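Local structure of 3',5'-cyclic-nucleotide phosphodiesterase 1 (4OJV) at residues A[4-9]-A[275-280]; A[19-24]-A[324-329]; A[295-300]-A[338-343]; A[346-351]-A[356-361]. The protein is a class-II cyclic-nucleotide phosphodiesterase of the metallo-hydrolase/oxidoreductase clan, an alpha/beta protein that holds two zinc ions between the ends of its sheets. All coordinates share one frame; numbering follows the deposited sequence.

Contact 1: A[4-9]-A[275-280]; sequences FEITIL and GILVEC
Ile6, Ile8 and Leu277 meet in the hydrophobic core between the two main beta sheets: strand 4-8 brings the isoleucines from one sheet and strand 273-279 the leucine from the other. The backbones stay well apart, with 10.1 Å between Ile6 CA and Leu277 CA, and branched side chains fill the gap. Each isoleucine meets Leu277 tip to tip. The two methyls of Leu277 divide the work: CD1 lies 3.9 Å from Ile6 CD1, while CD2 faces both Ile6 CG2, at 4.1 Å, and Ile8 CD1, at 4.2 Å. Ile6 can serve both branches because its CG1 lies beside the backbone N (chi1 -55°) and the chain then runs straight on, which sends CD1 toward one leucine methyl while CG2 approaches the other. Ile8 is bent at its second torsion instead (chi2 -67°), and its CD1 comes closer to strand 273-279 than the start of its side chain would suggest. These are van der Waals contacts among wholly buried carbons. Ile239 of strand 238-242 and Leu25 of strand 22-27 also pack on Ile6, and Phe23 touches both Ile8 and Leu277. Farther along strand 273-279, Glu279 lies against the zinc ligands Asp244 and His326. Such face-to-face packing of two mixed sheets through aliphatic residues is what the central beta sandwich of the metallo-beta-lactamase fold is built on.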
loop_
_atom_site.group_PDB
_atom_site.type_symbol
_atom_site.label_atom_id
_atom_site.label_comp_id
_atom_site.label_asym_id
_atom_site.label_seq_id
_atom_site.Cartn_x
_atom_site.Cartn_y
_atom_site.Cartn_z
ATOM N N PHE A 4 20.689 19.344 -1.177
ATOM C CA PHE A 4 19.751 18.271 -0.824
ATOM C C PHE A 4 19.629 17.225 -1.914
ATOM O O PHE A 4 19.584 17.558 -3.099
ATOM C CB PHE A 4 18.356 18.852 -0.575
ATOM C CG PHE A 4 18.288 19.836 0.560
ATOM C CD1 PHE A 4 18.186 19.395 1.872
ATOM C CD2 PHE A 4 18.295 21.206 0.313
ATOM C CE1 PHE A 4 18.110 20.300 2.920
ATOM C CE2 PHE A 4 18.215 22.119 1.355
ATOM C CZ PHE A 4 18.119 21.667 2.660
ATOM N N GLU A 5 19.530 15.963 -1.505
ATOM C CA GLU A 5 19.097 14.890 -2.393
ATOM C C GLU A 5 17.732 14.404 -1.924
ATOM O O GLU A 5 17.561 14.047 -0.749
ATOM C CB GLU A 5 20.090 13.728 -2.403
ATOM C CG GLU A 5 21.426 14.094 -3.028
ATOM C CD GLU A 5 22.469 12.986 -2.965
ATOM O OE1 GLU A 5 23.616 13.249 -3.396
ATOM O OE2 GLU A 5 22.155 11.873 -2.492
ATOM N N ILE A 6 16.766 14.405 -2.838
ATOM C CA ILE A 6 15.399 13.998 -2.520
ATOM C C ILE A 6 15.041 12.796 -3.378
ATOM O O ILE A 6 14.968 12.912 -4.603
ATOM C CB ILE A 6 14.376 15.124 -2.779
ATOM C CG1 ILE A 6 14.746 16.416 -2.026
ATOM C CG2 ILE A 6 12.976 14.643 -2.404
ATOM C CD1 ILE A 6 13.758 17.543 -2.254
ATOM N N THR A 7 14.833 11.644 -2.744
ATOM C CA THR A 7 14.409 10.450 -3.462
ATOM C C THR A 7 12.882 10.395 -3.421
ATOM O O THR A 7 12.290 10.351 -2.346
ATOM C CB THR A 7 14.973 9.162 -2.835
ATOM O OG1 THR A 7 16.377 9.304 -2.579
ATOM C CG2 THR A 7 14.751 7.987 -3.773
ATOM N N ILE A 8 12.259 10.392 -4.590
ATOM C CA ILE A 8 10.806 10.307 -4.679
ATOM C C ILE A 8 10.399 8.839 -4.645
ATOM O O ILE A 8 10.522 8.139 -5.648
ATOM C CB ILE A 8 10.267 10.979 -5.957
ATOM C CG1 ILE A 8 10.860 12.383 -6.130
ATOM C CG2 ILE A 8 8.741 10.995 -5.934
ATOM C CD1 ILE A 8 10.439 13.394 -5.098
ATOM N N LEU A 9 9.967 8.353 -3.483
ATOM C CA LEU A 9 9.479 6.977 -3.400
ATOM C C LEU A 9 8.048 6.869 -3.876
ATOM O O LEU A 9 7.674 5.886 -4.520
ATOM C CB LEU A 9 9.620 6.396 -1.993
ATOM C CG LEU A 9 11.043 6.231 -1.476
ATOM C CD1 LEU A 9 11.038 5.477 -0.161
ATOM C CD2 LEU A 9 11.957 5.528 -2.476
ATOM N N GLY A 275 13.594 24.445 -3.343
ATOM C CA GLY A 275 12.486 23.685 -3.889
ATOM C C GLY A 275 11.321 23.669 -2.941
ATOM O O GLY A 275 11.491 23.717 -1.712
ATOM N N ILE A 276 10.128 23.600 -3.520
ATOM C CA ILE A 276 8.915 23.306 -2.769
ATOM C C ILE A 276 8.234 22.102 -3.398
ATOM O O ILE A 276 7.955 22.111 -4.600
ATOM C CB ILE A 276 7.955 24.514 -2.664
ATOM C CG1 ILE A 276 6.672 24.118 -1.919
ATOM C CG2 ILE A 276 7.678 25.134 -4.020
ATOM C CD1 ILE A 276 5.878 25.261 -1.332
ATOM N N LEU A 277 8.007 21.072 -2.581
ATOM C CA LEU A 277 7.261 19.880 -2.980
ATOM C C LEU A 277 5.842 20.031 -2.470
ATOM O O LEU A 277 5.603 19.937 -1.276
ATOM C CB LEU A 277 7.905 18.602 -2.429
ATOM C CG LEU A 277 9.046 17.971 -3.233
ATOM C CD1 LEU A 277 10.250 18.897 -3.343
ATOM C CD2 LEU A 277 9.449 16.634 -2.621
ATOM N N VAL A 278 4.911 20.295 -3.378
ATOM C CA VAL A 278 3.562 20.668 -2.986
ATOM C C VAL A 278 2.561 20.023 -3.934
ATOM O O VAL A 278 2.825 19.881 -5.133
ATOM C CB VAL A 278 3.391 22.213 -2.939
ATOM C CG1 VAL A 278 3.672 22.846 -4.291
ATOM C CG2 VAL A 278 2.009 22.604 -2.430
ATOM N N GLU A 279 1.398 19.664 -3.412
ATOM C CA GLU A 279 0.427 18.967 -4.231
ATOM C C GLU A 279 -0.241 19.831 -5.293
ATOM O O GLU A 279 -0.406 21.051 -5.133
ATOM C CB GLU A 279 -0.666 18.333 -3.374
ATOM C CG GLU A 279 -1.623 19.307 -2.693
ATOM C CD GLU A 279 -3.014 18.713 -2.582
ATOM O OE1 GLU A 279 -3.385 18.272 -1.477
ATOM O OE2 GLU A 279 -3.720 18.669 -3.617
ATOM N N CYS A 280 -0.668 19.158 -6.357
ATOM C CA CYS A 280 -1.777 19.644 -7.157
ATOM C C CYS A 280 -2.561 18.400 -7.542
ATOM O O CYS A 280 -2.316 17.790 -8.583
ATOM C CB CYS A 280 -1.303 20.439 -8.372
ATOM S SG CYS A 280 -2.644 21.370 -9.138
#

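Contact 2: A[19-24]-A[324-329]; sequences GTQCFI and VTHVKS. With ZN (zinc ion), chain E; SO4 (sulfate ion), chain B.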
loop_
_atom_site.group_PDB
_atom_site.type_symbol
_atom_site.label_atom_id
_atom_site.label_comp_id
_atom_site.label_asym_id
_atom_site.label_seq_id
_atom_site.Cartn_x
_atom_site.Cartn_y
_atom_site.Cartn_z
ATOM N N GLY A 19 2.683 3.416 -4.321
ATOM C CA GLY A 19 3.446 4.600 -4.645
ATOM C C GLY A 19 2.854 5.870 -4.084
ATOM O O GLY A 19 3.051 6.926 -4.654
ATOM N N THR A 20 2.134 5.775 -2.965
ATOM C CA THR A 20 1.575 6.968 -2.326
ATOM C C THR A 20 2.673 7.723 -1.552
ATOM O O THR A 20 3.819 7.276 -1.483
ATOM C CB THR A 20 0.321 6.653 -1.489
ATOM O OG1 THR A 20 0.645 5.678 -0.512
ATOM C CG2 THR A 20 -0.808 6.118 -2.365
ATOM N N GLN A 21 2.324 8.887 -1.027
ATOM C CA GLN A 21 3.313 9.909 -0.722
ATOM C C GLN A 21 4.421 9.498 0.238
ATOM O O GLN A 21 4.172 9.133 1.391
ATOM C CB GLN A 21 2.621 11.152 -0.180
ATOM C CG GLN A 21 3.594 12.283 0.108
ATOM C CD GLN A 21 2.967 13.650 -0.013
ATOM O OE1 GLN A 21 2.449 14.011 -1.068
ATOM N NE2 GLN A 21 3.044 14.435 1.054
ATOM N N CYS A 22 5.669 9.600 -0.230
ATOM C CA CYS A 22 6.845 9.439 0.625
ATOM C C CYS A 22 8.075 9.970 -0.101
ATOM O O CYS A 22 8.332 9.587 -1.257
ATOM C CB CYS A 22 7.078 7.971 0.983
ATOM S SG CYS A 22 8.543 7.723 2.027
ATOM N N PHE A 23 8.836 10.832 0.575
ATOM C CA PHE A 23 10.070 11.395 0.020
ATOM C C PHE A 23 11.203 11.120 0.988
ATOM O O PHE A 23 11.047 11.316 2.192
ATOM C CB PHE A 23 9.907 12.907 -0.194
ATOM C CG PHE A 23 8.609 13.281 -0.851
ATOM C CD1 PHE A 23 8.315 12.881 -2.152
ATOM C CD2 PHE A 23 7.660 14.015 -0.157
ATOM C CE1 PHE A 23 7.101 13.216 -2.739
ATOM C CE2 PHE A 23 6.450 14.353 -0.739
ATOM C CZ PHE A 23 6.169 13.957 -2.033
ATOM N N ILE A 24 12.338 10.638 0.492
ATOM C CA ILE A 24 13.529 10.437 1.313
ATOM C C ILE A 24 14.463 11.630 1.126
ATOM O O ILE A 24 14.669 12.090 0.000
ATOM C CB ILE A 24 14.252 9.127 0.922
ATOM C CG1 ILE A 24 13.338 7.910 1.093
ATOM C CG2 ILE A 24 15.571 8.971 1.676
ATOM C CD1 ILE A 24 12.820 7.707 2.492
ATOM N N VAL A 324 5.605 19.272 -8.168
ATOM C CA VAL A 324 4.187 18.996 -7.946
ATOM C C VAL A 324 4.005 17.534 -7.576
ATOM O O VAL A 324 4.463 16.642 -8.291
ATOM C CB VAL A 324 3.388 19.329 -9.216
ATOM C CG1 VAL A 324 1.913 19.003 -9.058
ATOM C CG2 VAL A 324 3.560 20.799 -9.575
ATOM N N THR A 325 3.331 17.300 -6.457
ATOM C CA THR A 325 3.162 15.966 -5.903
ATOM C C THR A 325 1.688 15.579 -5.836
ATOM O O THR A 325 0.799 16.399 -6.071
ATOM C CB THR A 325 3.736 15.928 -4.476
ATOM O OG1 THR A 325 2.963 16.814 -3.657
ATOM C CG2 THR A 325 5.207 16.362 -4.474
ATOM N N HIS A 326 1.435 14.315 -5.501
ATOM C CA HIS A 326 0.104 13.864 -5.079
ATOM C C HIS A 326 -0.944 14.038 -6.149
ATOM O O HIS A 326 -2.107 14.280 -5.862
ATOM C CB HIS A 326 -0.299 14.597 -3.787
ATOM C CG HIS A 326 -1.346 13.892 -2.963
ATOM N ND1 HIS A 326 -2.671 14.054 -3.173
ATOM C CD2 HIS A 326 -1.224 13.064 -1.857
ATOM C CE1 HIS A 326 -3.356 13.332 -2.275
ATOM N NE2 HIS A 326 -2.478 12.735 -1.461
ATOM N N VAL A 327 -0.551 13.903 -7.410
ATOM C CA VAL A 327 -1.536 13.969 -8.486
ATOM C C VAL A 327 -2.377 12.691 -8.459
ATOM O O VAL A 327 -1.848 11.581 -8.370
ATOM C CB VAL A 327 -0.882 14.186 -9.867
ATOM C CG1 VAL A 327 -1.928 14.156 -10.976
ATOM C CG2 VAL A 327 -0.129 15.511 -9.888
ATOM N N LYS A 328 -3.692 12.864 -8.524
ATOM C CA LYS A 328 -4.607 11.730 -8.491
ATOM C C LYS A 328 -4.823 11.137 -9.876
ATOM O O LYS A 328 -4.760 11.845 -10.891
ATOM C CB LYS A 328 -5.943 12.177 -7.903
ATOM C CG LYS A 328 -5.856 12.453 -6.409
ATOM C CD LYS A 328 -7.190 12.878 -5.809
ATOM C CE LYS A 328 -7.121 13.088 -4.299
ATOM N NZ LYS A 328 -6.827 11.861 -3.499
ATOM N N SER A 329 -5.093 9.836 -9.930
ATOM C CA SER A 329 -5.606 9.248 -11.173
ATOM C C SER A 329 -7.008 9.772 -11.436
ATOM O O SER A 329 -7.723 10.214 -10.525
ATOM C CB SER A 329 -5.681 7.723 -11.109
ATOM O OG SER A 329 -4.425 7.143 -10.893
HETATM ZN ZN ZN E . -3.026 12.170 0.493
HETATM S S SO4 B . -6.455 12.256 0.130
HETATM O O1 SO4 B . -6.689 10.883 0.656
HETATM O O2 SO4 B . -7.500 12.568 -0.891
HETATM O O3 SO4 B . -6.485 13.258 1.244
HETATM O O4 SO4 B . -5.125 12.235 -0.531
HETATM O O HOH W 1 -4.320 11.836 2.001
#
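Gln21 and His326 stand at about a right angle, the amide plane turned 85° from the imidazole. Gln21 CG is anti to the backbone N (chi1 -178°) and the chain runs on extended, which brings OE1 to the edge of the ring, 3.9 Å from His326 CD2. The other end of the amide is tied down by two hydrogen bonds from NE2, to Asp39 OD2 and to Cys242 O, which fix which way round it lies. Phe23 and Thr325 meet at a slant: Phe23 CZ is 3.6 Å from Thr325 CG2, the methyl that lies anti to the threonine carbonyl carbon. Here the two sheets of the sandwich come together at the edge of the metal site. Strand 22-27 belongs to one sheet and strand 321-325 to the other, and just past the end of the latter comes His326, its ring aimed at a zinc ion. NE2 of His326 is bonded to the metal at 2.1 Å, and ND1 on the far side is hydrogen-bonded to Ser281 OG, a second-shell bond that, with the metal, would fix the rotation of the imidazole. Asp132, His133 and Asp244 bind the same zinc, the first two from the HxHxDH motif of the metallo-hydrolases, and water 1 joins them at 2.0 Å from the metal. Beyond the ring, Lys328 bends at the end of its chain and gives a hydrogen bond from NZ to sulfate O2, 2.8 Å away; the sulfate, probably from the crystallisation liquor, is also bonded by His294 NE2.

Contact 3: A[295-300]-A[338-343]; sequences LSPIYL and LTILEE
Pro297 lies against the side chain of Glu343, and the two cross at a slant. The proline offers the outer edge of its ring: CG is 3.9 Å from Glu343 CB and 3.4 Å from Glu343 OE1, with Pro297 CB 4.0 Å from Glu343 CB. The glutamate's aliphatic root is thus the apolar surface on which the ring rests, and its carboxylate oxygen rides beside the ring carbons. On the next turn back Ile340 makes a looser contact, its CG1 4.4 Å from Pro297 CG. CG of Glu343 sits beside its own backbone N (chi1 -68°) and the chain stays extended beyond it, carrying the carboxylate alongside the proline. There the backbone N of Leu284 gives OE1 a hydrogen bond, which holds that end of the side chain in place.

The proline itself is set by the start of its helix. Ser296 is at the N-cap position, and the first turn is closed by a bond from Leu300 N to Ser296 O of 3.0 Å. Glu343 is held in turn by the regular turns of its own helix, its N bonding to Thr339 O at 2.9 Å. Farther out, Leu344 and Leu347 of helix 336-350 and the loop residue Cys280 also pack on Pro297. The contact therefore joins the N-terminal end of helix 297-311 to the middle of helix 336-350, whose Leu341 rests on Ile358 and Ile360 of strand 357-360.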
loop_
_atom_site.group_PDB
_atom_site.type_symbol
_atom_site.label_atom_id
_atom_site.label_comp_id
_atom_site.label_asym_id
_atom_site.label_seq_id
_atom_site.Cartn_x
_atom_site.Cartn_y
_atom_site.Cartn_z
ATOM N N LEU A 295 -5.686 20.885 -3.765
ATOM C CA LEU A 295 -5.472 21.976 -4.706
ATOM C C LEU A 295 -5.741 21.573 -6.147
ATOM O O LEU A 295 -5.586 20.407 -6.527
ATOM C CB LEU A 295 -4.038 22.511 -4.591
ATOM C CG LEU A 295 -3.584 23.078 -3.243
ATOM C CD1 LEU A 295 -2.125 23.503 -3.316
ATOM C CD2 LEU A 295 -4.444 24.250 -2.787
ATOM N N SER A 296 -6.154 22.563 -6.936
ATOM C CA SER A 296 -6.149 22.491 -8.391
ATOM C C SER A 296 -5.203 23.594 -8.878
ATOM O O SER A 296 -4.702 24.374 -8.065
ATOM C CB SER A 296 -7.552 22.713 -8.939
ATOM O OG SER A 296 -7.852 24.095 -8.918
ATOM N N PRO A 297 -4.941 23.672 -10.200
ATOM C CA PRO A 297 -3.911 24.620 -10.622
ATOM C C PRO A 297 -4.174 26.086 -10.282
ATOM O O PRO A 297 -3.228 26.807 -9.969
ATOM C CB PRO A 297 -3.828 24.394 -12.139
ATOM C CG PRO A 297 -4.178 22.949 -12.280
ATOM C CD PRO A 297 -5.317 22.779 -11.312
ATOM N N ILE A 298 -5.434 26.513 -10.301
ATOM C CA ILE A 298 -5.748 27.896 -9.958
ATOM C C ILE A 298 -5.455 28.169 -8.480
ATOM O O ILE A 298 -4.896 29.206 -8.140
ATOM C CB ILE A 298 -7.193 28.299 -10.359
ATOM C CG1 ILE A 298 -7.453 29.786 -10.075
ATOM C CG2 ILE A 298 -8.234 27.414 -9.682
ATOM C CD1 ILE A 298 -6.521 30.726 -10.813
ATOM N N TYR A 299 -5.788 27.222 -7.606
ATOM C CA TYR A 299 -5.539 27.410 -6.185
ATOM C C TYR A 299 -4.047 27.362 -5.848
ATOM O O TYR A 299 -3.559 28.162 -5.039
ATOM C CB TYR A 299 -6.341 26.418 -5.345
ATOM C CG TYR A 299 -7.834 26.604 -5.510
ATOM C CD1 TYR A 299 -8.487 27.704 -4.947
ATOM C CD2 TYR A 299 -8.592 25.691 -6.240
ATOM C CE1 TYR A 299 -9.856 27.880 -5.104
ATOM C CE2 TYR A 299 -9.960 25.857 -6.405
ATOM C CZ TYR A 299 -10.584 26.950 -5.836
ATOM O OH TYR A 299 -11.939 27.110 -5.999
ATOM N N LEU A 300 -3.310 26.453 -6.484
ATOM C CA LEU A 300 -1.875 26.399 -6.254
ATOM C C LEU A 300 -1.201 27.687 -6.767
ATOM O O LEU A 300 -0.372 28.277 -6.078
ATOM C CB LEU A 300 -1.241 25.155 -6.883
ATOM C CG LEU A 300 0.293 25.075 -6.763
ATOM C CD1 LEU A 300 0.787 25.213 -5.326
ATOM C CD2 LEU A 300 0.829 23.784 -7.359
ATOM N N LEU A 338 0.289 15.607 -16.909
ATOM C CA LEU A 338 0.609 16.441 -18.068
ATOM C C LEU A 338 -0.363 17.612 -18.165
ATOM O O LEU A 338 0.051 18.747 -18.401
ATOM C CB LEU A 338 0.624 15.605 -19.350
ATOM C CG LEU A 338 1.677 14.487 -19.402
ATOM C CD1 LEU A 338 1.535 13.638 -20.659
ATOM C CD2 LEU A 338 3.085 15.051 -19.276
ATOM N N THR A 339 -1.655 17.340 -17.975
ATOM C CA THR A 339 -2.665 18.396 -17.976
ATOM C C THR A 339 -2.346 19.460 -16.926
ATOM O O THR A 339 -2.324 20.661 -17.210
ATOM C CB THR A 339 -4.056 17.801 -17.725
ATOM O OG1 THR A 339 -4.335 16.834 -18.743
ATOM C CG2 THR A 339 -5.138 18.878 -17.686
ATOM N N ILE A 340 -2.083 19.005 -15.704
ATOM C CA ILE A 340 -1.774 19.898 -14.587
ATOM C C ILE A 340 -0.504 20.709 -14.841
ATOM O O ILE A 340 -0.472 21.915 -14.583
ATOM C CB ILE A 340 -1.690 19.089 -13.269
ATOM C CG1 ILE A 340 -3.105 18.726 -12.806
ATOM C CG2 ILE A 340 -0.913 19.826 -12.187
ATOM C CD1 ILE A 340 -3.165 17.552 -11.846
ATOM N N LEU A 341 0.525 20.057 -15.376
ATOM C CA LEU A 341 1.774 20.761 -15.660
ATOM C C LEU A 341 1.529 21.904 -16.656
ATOM O O LEU A 341 1.993 23.033 -16.455
ATOM C CB LEU A 341 2.841 19.794 -16.170
ATOM C CG LEU A 341 4.244 20.353 -16.392
ATOM C CD1 LEU A 341 4.828 20.932 -15.110
ATOM C CD2 LEU A 341 5.143 19.266 -16.957
ATOM N N GLU A 342 0.777 21.614 -17.715
ATOM C CA GLU A 342 0.466 22.626 -18.725
ATOM C C GLU A 342 -0.366 23.757 -18.157
ATOM O O GLU A 342 -0.104 24.926 -18.435
ATOM C CB GLU A 342 -0.273 21.970 -19.877
ATOM C CG GLU A 342 0.617 21.077 -20.706
ATOM C CD GLU A 342 -0.154 20.283 -21.728
ATOM O OE1 GLU A 342 -1.403 20.349 -21.717
ATOM O OE2 GLU A 342 0.495 19.593 -22.542
ATOM N N GLU A 343 -1.358 23.410 -17.343
ATOM C CA GLU A 343 -2.229 24.396 -16.714
ATOM C C GLU A 343 -1.470 25.289 -15.745
ATOM O O GLU A 343 -1.655 26.513 -15.733
ATOM C CB GLU A 343 -3.430 23.717 -16.044
ATOM C CG GLU A 343 -4.379 23.109 -17.068
ATOM C CD GLU A 343 -5.527 22.316 -16.469
ATOM O OE1 GLU A 343 -5.482 21.940 -15.277
ATOM O OE2 GLU A 343 -6.500 22.059 -17.204
#

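Contact 4: A[346-351]-A[356-361]; sequences FLAEER and LRISIA
Ala348, on helix 336-350, meets Leu356, just before strand 357-360, and Ile358 within it, and everything that passes between the two segments is apolar. The single methyl of the alanine serves both partners: Ala348 CB is 4.0 Å from Leu356 CD2 and 4.4 Å from Ile358 CD1. Because the alanine is so small, the backbones come fairly near, 7.6 Å from Ala348 CA to Leu356 CA. Leu356 turns its CG anti to the backbone N (chi1 -175°), which brings one of its methyls up to the helix, while Ile358 is straight at its second torsion (chi2 178°) and extends CD1 toward the same spot. On the helix side Ile301 of helix 297-311 also touches Ala348; Val322 and Val324 of the adjacent strand 321-325 touch Leu356 and Ile358 respectively.

Hydrogen bonding works along each element and to its neighbours. The last turn of the helix is closed by Glu350 N to Phe346 O and Arg351 N to Leu347 O, both 2.9 Å. Strand 357-360 pairs with strand 321-325 through Arg357 and Ser359, and Ile358 O accepts a bond from Arg345 NH2 of the helix.

Charges lie toward the outside, where Arg357 NH2 forms a salt bridge with Asp355 and Arg351 NH1 bonds to Asn302. Two neighbouring parallel strands, 321-325 and 357-360, joined through helix 336-350 that packs on them, make a beta-alpha-beta unit.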
loop_
_atom_site.group_PDB
_atom_site.type_symbol
_atom_site.label_atom_id
_atom_site.label_comp_id
_atom_site.label_asym_id
_atom_site.label_seq_id
_atom_site.Cartn_x
_atom_site.Cartn_y
_atom_site.Cartn_z
ATOM N N PHE A 346 0.830 27.633 -17.770
ATOM C CA PHE A 346 0.015 28.664 -18.414
ATOM C C PHE A 346 -0.398 29.735 -17.407
ATOM O O PHE A 346 -0.261 30.936 -17.671
ATOM C CB PHE A 346 -1.221 28.048 -19.078
ATOM C CG PHE A 346 -2.129 29.063 -19.722
ATOM C CD1 PHE A 346 -3.127 29.692 -18.981
ATOM C CD2 PHE A 346 -1.984 29.392 -21.066
ATOM C CE1 PHE A 346 -3.962 30.634 -19.568
ATOM C CE2 PHE A 346 -2.820 30.331 -21.659
ATOM C CZ PHE A 346 -3.805 30.952 -20.906
ATOM N N LEU A 347 -0.893 29.309 -16.248
ATOM C CA LEU A 347 -1.366 30.237 -15.231
ATOM C C LEU A 347 -0.224 31.045 -14.619
ATOM O O LEU A 347 -0.395 32.227 -14.314
ATOM C CB LEU A 347 -2.179 29.518 -14.149
ATOM C CG LEU A 347 -3.560 28.993 -14.559
ATOM C CD1 LEU A 347 -4.089 28.019 -13.513
ATOM C CD2 LEU A 347 -4.555 30.127 -14.796
ATOM N N ALA A 348 0.943 30.422 -14.470
ATOM C CA ALA A 348 2.118 31.132 -13.973
ATOM C C ALA A 348 2.527 32.249 -14.941
ATOM O O ALA A 348 2.841 33.362 -14.507
ATOM C CB ALA A 348 3.274 30.175 -13.719
ATOM N N GLU A 349 2.513 31.945 -16.239
ATOM C CA GLU A 349 2.831 32.928 -17.285
ATOM C C GLU A 349 1.813 34.067 -17.299
ATOM O O GLU A 349 2.189 35.230 -17.422
ATOM C CB GLU A 349 2.902 32.255 -18.661
ATOM C CG GLU A 349 3.375 33.160 -19.796
ATOM C CD GLU A 349 4.886 33.206 -19.916
ATOM O OE1 GLU A 349 5.484 32.191 -20.334
ATOM O OE2 GLU A 349 5.476 34.264 -19.610
ATOM N N GLU A 350 0.533 33.720 -17.169
ATOM C CA GLU A 350 -0.563 34.695 -17.144
ATOM C C GLU A 350 -0.455 35.623 -15.930
ATOM O O GLU A 350 -0.751 36.820 -16.026
ATOM C CB GLU A 350 -1.907 33.954 -17.151
ATOM C CG GLU A 350 -3.147 34.833 -17.114
ATOM C CD GLU A 350 -4.417 34.021 -17.277
ATOM O OE1 GLU A 350 -4.776 33.701 -18.430
ATOM O OE2 GLU A 350 -5.052 33.701 -16.251
ATOM N N ARG A 351 -0.007 35.067 -14.806
ATOM C CA ARG A 351 0.170 35.808 -13.553
ATOM C C ARG A 351 1.548 36.465 -13.422
ATOM O O ARG A 351 1.858 37.044 -12.376
ATOM C CB ARG A 351 -0.068 34.895 -12.344
ATOM C CG ARG A 351 -1.501 34.424 -12.158
ATOM C CD ARG A 351 -2.370 35.493 -11.516
ATOM N NE ARG A 351 -3.733 35.014 -11.310
ATOM C CZ ARG A 351 -4.151 34.379 -10.217
ATOM N NH1 ARG A 351 -3.313 34.142 -9.212
ATOM N NH2 ARG A 351 -5.413 33.983 -10.127
ATOM N N LEU A 356 9.761 30.781 -13.046
ATOM C CA LEU A 356 9.331 29.709 -12.166
ATOM C C LEU A 356 9.499 28.383 -12.899
ATOM O O LEU A 356 9.108 28.265 -14.062
ATOM C CB LEU A 356 7.867 29.952 -11.803
ATOM C CG LEU A 356 7.171 29.043 -10.800
ATOM C CD1 LEU A 356 7.845 29.129 -9.441
ATOM C CD2 LEU A 356 5.706 29.430 -10.693
ATOM N N ARG A 357 10.088 27.391 -12.230
ATOM C CA ARG A 357 10.396 26.111 -12.865
ATOM C C ARG A 357 9.543 25.020 -12.239
ATOM O O ARG A 357 9.732 24.663 -11.071
ATOM C CB ARG A 357 11.882 25.795 -12.728
ATOM C CG ARG A 357 12.742 26.819 -13.443
ATOM C CD ARG A 357 14.104 26.968 -12.822
ATOM N NE ARG A 357 14.810 28.078 -13.451
ATOM C CZ ARG A 357 16.128 28.149 -13.561
ATOM N NH1 ARG A 357 16.892 27.171 -13.087
ATOM N NH2 ARG A 357 16.679 29.196 -14.159
ATOM N N ILE A 358 8.577 24.527 -13.009
ATOM C CA ILE A 358 7.574 23.589 -12.514
ATOM C C ILE A 358 7.832 22.212 -13.102
ATOM O O ILE A 358 7.995 22.060 -14.313
ATOM C CB ILE A 358 6.135 24.066 -12.822
ATOM C CG1 ILE A 358 5.948 25.537 -12.413
ATOM C CG2 ILE A 358 5.125 23.151 -12.135
ATOM C CD1 ILE A 358 4.580 26.101 -12.736
ATOM N N SER A 359 7.881 21.217 -12.218
ATOM C CA SER A 359 8.075 19.825 -12.602
ATOM C C SER A 359 7.097 18.971 -11.817
ATOM O O SER A 359 6.700 19.331 -10.709
ATOM C CB SER A 359 9.498 19.358 -12.264
ATOM O OG SER A 359 10.477 20.127 -12.935
ATOM N N ILE A 360 6.727 17.825 -12.372
ATOM C CA ILE A 360 5.954 16.830 -11.628
ATOM C C ILE A 360 6.939 15.886 -10.951
ATOM O O ILE A 360 7.903 15.447 -11.577
ATOM C CB ILE A 360 5.017 16.017 -12.563
ATOM C CG1 ILE A 360 4.116 16.935 -13.413
ATOM C CG2 ILE A 360 4.202 15.000 -11.770
ATOM C CD1 ILE A 360 3.138 17.799 -12.646
ATOM N N ALA A 361 6.687 15.564 -9.678
ATOM C CA ALA A 361 7.463 14.554 -8.952
ATOM C C ALA A 361 7.259 13.178 -9.564
ATOM O O ALA A 361 6.123 12.750 -9.754
ATOM C CB ALA A 361 7.058 14.513 -7.486
#

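How the contacts relate
Contacts 1 and 2 bridge the same pair of sheets, their centres about 9 Å apart: Thr7 N lies 2.8 Å from Ile24 O, a probable hydrogen bond in one sheet, and Val278 O 2.9 Å from Thr325 N likewise in the other. From there the second sheet leads outward, since Val324 N meets Ser359 O of contact 4 at 2.8 Å. Contacts 3 and 4, about 8 Å apart between centres, share helix 336-350, which covers this sheet; Ile340 of contact 3 touches Val324 and Val327 of contact 2. Contact 2 alone holds a zinc ligand, whereas the side chains of Leu277 in contact 1 and Ile340 in contact 3 each lie about 13 Å from a zinc ion.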